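Local coordinates for nitrite reductase (Hyphomicrobium denitrificans, PDB 2DV6), which probably reduces nitrite to nitric oxide with electrons from cytochrome c, as a copper-containing enzyme of denitrification, at residues Gln176-Tyr185 with Tyr325-Gly333. Sequence-based numbering, arbitrary orientation.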
# COMPACT_ATOMS: atom_id res chain seq x y z
N GLN A 176 25.71 13.00 23.41
CA GLN A 176 26.22 12.08 22.41
C GLN A 176 25.69 10.66 22.67
O GLN A 176 25.95 10.07 23.75
CB GLN A 176 27.75 12.03 22.40
CG GLN A 176 28.30 11.06 21.33
CD GLN A 176 29.79 11.24 21.12
OE1 GLN A 176 30.58 10.32 21.37
NE2 GLN A 176 30.19 12.45 20.70
N LEU A 177 25.02 10.10 21.67
CA LEU A 177 24.47 8.76 21.76
C LEU A 177 25.39 7.75 21.02
O LEU A 177 25.49 6.58 21.38
CB LEU A 177 23.05 8.74 21.16
CG LEU A 177 22.36 7.36 20.91
CD1 LEU A 177 22.34 6.53 22.21
CD2 LEU A 177 20.93 7.58 20.43
N ASP A 178 26.04 8.21 19.95
CA ASP A 178 26.94 7.37 19.16
C ASP A 178 27.71 8.36 18.31
O ASP A 178 27.42 9.56 18.32
CB ASP A 178 26.11 6.44 18.27
CG ASP A 178 26.91 5.25 17.71
OD1 ASP A 178 26.23 4.35 17.14
OD2 ASP A 178 28.17 5.19 17.83
N ASP A 179 28.69 7.88 17.57
CA ASP A 179 29.42 8.74 16.64
C ASP A 179 28.41 9.44 15.73
O ASP A 179 27.54 8.79 15.12
CB ASP A 179 30.36 7.86 15.81
CG ASP A 179 31.26 8.66 14.88
OD1 ASP A 179 31.35 8.28 13.68
OD2 ASP A 179 31.87 9.66 15.34
N ASN A 180 28.50 10.77 15.65
CA ASN A 180 27.66 11.57 14.77
C ASN A 180 26.15 11.43 15.10
O ASN A 180 25.28 11.63 14.25
CB ASN A 180 28.01 11.22 13.30
CG ASN A 180 27.48 12.24 12.30
OD1 ASN A 180 27.07 13.35 12.66
ND2 ASN A 180 27.47 11.86 11.02
N THR A 181 25.85 11.04 16.34
CA THR A 181 24.44 10.85 16.74
C THR A 181 24.13 11.30 18.15
O THR A 181 24.91 11.09 19.09
CB THR A 181 23.84 9.47 16.23
OG1 THR A 181 23.00 8.86 17.21
CG2 THR A 181 24.88 8.53 15.80
N THR A 182 23.03 12.03 18.26
CA THR A 182 22.73 12.77 19.47
C THR A 182 21.29 12.50 19.86
O THR A 182 20.50 12.02 19.05
CB THR A 182 22.97 14.33 19.32
OG1 THR A 182 22.15 14.84 18.28
CG2 THR A 182 24.45 14.66 19.00
N TYR A 183 20.97 12.83 21.10
CA TYR A 183 19.69 12.46 21.68
C TYR A 183 19.52 13.44 22.85
O TYR A 183 20.52 13.84 23.43
CB TYR A 183 19.73 10.98 22.14
CG TYR A 183 18.43 10.45 22.74
CD1 TYR A 183 17.37 10.06 21.92
CD2 TYR A 183 18.26 10.31 24.13
CE1 TYR A 183 16.17 9.60 22.46
CE2 TYR A 183 17.06 9.82 24.67
CZ TYR A 183 16.02 9.48 23.82
OH TYR A 183 14.82 9.01 24.31
N THR A 184 18.27 13.82 23.18
CA THR A 184 18.01 14.55 24.40
C THR A 184 17.96 13.66 25.64
O THR A 184 16.96 12.95 25.88
CB THR A 184 16.70 15.39 24.31
OG1 THR A 184 16.79 16.27 23.18
CG2 THR A 184 16.52 16.24 25.57
N TYR A 185 19.03 13.73 26.44
CA TYR A 185 19.05 12.97 27.66
C TYR A 185 18.45 13.76 28.83
O TYR A 185 18.48 14.99 28.86
CB TYR A 185 20.48 12.53 28.02
CG TYR A 185 21.11 11.47 27.13
CD1 TYR A 185 21.62 11.79 25.88
CD2 TYR A 185 21.24 10.16 27.58
CE1 TYR A 185 22.25 10.83 25.08
CE2 TYR A 185 21.85 9.17 26.80
CZ TYR A 185 22.34 9.52 25.55
OH TYR A 185 22.98 8.55 24.80
N TYR A 325 18.56 0.98 21.05
CA TYR A 325 19.88 1.05 21.66
C TYR A 325 19.84 0.38 23.02
O TYR A 325 18.89 0.59 23.78
CB TYR A 325 20.34 2.50 21.82
CG TYR A 325 20.62 3.22 20.50
CD1 TYR A 325 19.59 3.78 19.75
CD2 TYR A 325 21.93 3.35 20.02
CE1 TYR A 325 19.86 4.44 18.53
CE2 TYR A 325 22.21 3.98 18.82
CZ TYR A 325 21.20 4.52 18.09
OH TYR A 325 21.51 5.16 16.91
N PHE A 326 20.85 -0.43 23.31
CA PHE A 326 21.04 -0.98 24.64
C PHE A 326 22.43 -0.48 25.06
O PHE A 326 23.41 -0.62 24.26
CB PHE A 326 21.11 -2.50 24.62
CG PHE A 326 19.79 -3.18 24.55
CD1 PHE A 326 19.14 -3.55 25.72
CD2 PHE A 326 19.23 -3.50 23.32
CE1 PHE A 326 17.90 -4.23 25.66
CE2 PHE A 326 18.02 -4.18 23.27
CZ PHE A 326 17.36 -4.53 24.46
N LEU A 327 22.53 0.08 26.26
CA LEU A 327 23.68 0.88 26.61
C LEU A 327 24.26 0.62 28.00
O LEU A 327 23.49 0.45 28.97
CB LEU A 327 23.25 2.33 26.57
CG LEU A 327 23.24 3.26 25.34
CD1 LEU A 327 23.74 2.71 23.99
CD2 LEU A 327 21.94 4.03 25.28
N PHE A 328 25.60 0.58 28.10
CA PHE A 328 26.28 0.61 29.40
C PHE A 328 26.63 2.08 29.62
O PHE A 328 27.23 2.70 28.76
CB PHE A 328 27.57 -0.25 29.43
CG PHE A 328 27.33 -1.75 29.51
CD1 PHE A 328 26.34 -2.27 30.35
CD2 PHE A 328 28.13 -2.64 28.76
CE1 PHE A 328 26.11 -3.68 30.42
CE2 PHE A 328 27.91 -4.01 28.84
CZ PHE A 328 26.88 -4.53 29.66
N ASN A 329 26.27 2.64 30.77
CA ASN A 329 26.75 3.99 31.14
C ASN A 329 26.56 5.04 30.04
O ASN A 329 27.50 5.78 29.70
CB ASN A 329 28.20 3.94 31.65
CG ASN A 329 28.30 3.20 32.97
OD1 ASN A 329 27.41 2.42 33.29
ND2 ASN A 329 29.38 3.43 33.75
N GLY A 330 25.34 5.06 29.45
CA GLY A 330 24.85 6.22 28.72
C GLY A 330 24.92 6.26 27.21
O GLY A 330 24.12 6.94 26.57
N SER A 331 25.86 5.53 26.60
CA SER A 331 26.17 5.85 25.22
C SER A 331 26.81 4.69 24.50
O SER A 331 27.37 3.78 25.15
CB SER A 331 27.16 7.01 25.23
OG SER A 331 27.11 7.74 24.02
N VAL A 332 26.78 4.73 23.17
CA VAL A 332 27.52 3.74 22.40
C VAL A 332 29.03 3.96 22.54
O VAL A 332 29.51 5.07 22.33
CB VAL A 332 27.10 3.72 20.91
CG1 VAL A 332 28.02 2.71 20.11
CG2 VAL A 332 25.61 3.29 20.77
N GLY A 333 29.77 2.91 22.92
CA GLY A 333 31.23 3.01 23.09
C GLY A 333 31.67 3.63 24.41
O GLY A 333 32.87 3.93 24.63
O HOH W 1 29.30 7.76 22.23
O HOH W 2 23.95 5.16 15.79
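With its CG turned away from the backbone N (chi1 169°), Leu177 reaches back to Tyr325, whose own chi1 of -68° swings the phenol ring to meet it. The pair illustrates how two cupredoxin domains of a copper nitrite reductase are joined: a beta hairpin, 163-178 with 181-188, lies against edge strand 325-328 of the following domain's sheet and the type I' turn after it. The strands do not pair edge to edge; the axes of 176-178 and 325-328 come no nearer than 9.9 Å, and side chains fill the interval. Leu177 CD2 sits over one face of the Tyr325 ring, 3.9 Å from its centroid, a CH-pi contact, while Leu177 CD1 turns to Leu327 CD2. A water joins Tyr325 OH to Asp178 OD1. Replacing Tyr325 by alanine would probably uncover the Leu177 methyls and leave that water without its phenol mate.

The hairpin carries a classic beta bulge, in which Leu177 N and Asp178 N both donate to Thr181 O. Leu177 O accepts the backbone N-H of Val332 at 2.9 Å, nearly straight at 164°. Val332 also lays CG1 against the Asp178 carboxylate, 3.4 Å from OD2. Ser331 OG gives its proton to Gln176 O from above the carbonyl plane and receives one from a second water, which also donates to Gln176 OE1 and Val332 O; Gln176 NE2 bonds to Ser140 OG. Farther along the hairpin, with Tyr183 CD2 over one face of its ring, Tyr185 donates from OH almost head-on to Gly330 O, 2.7 Å away.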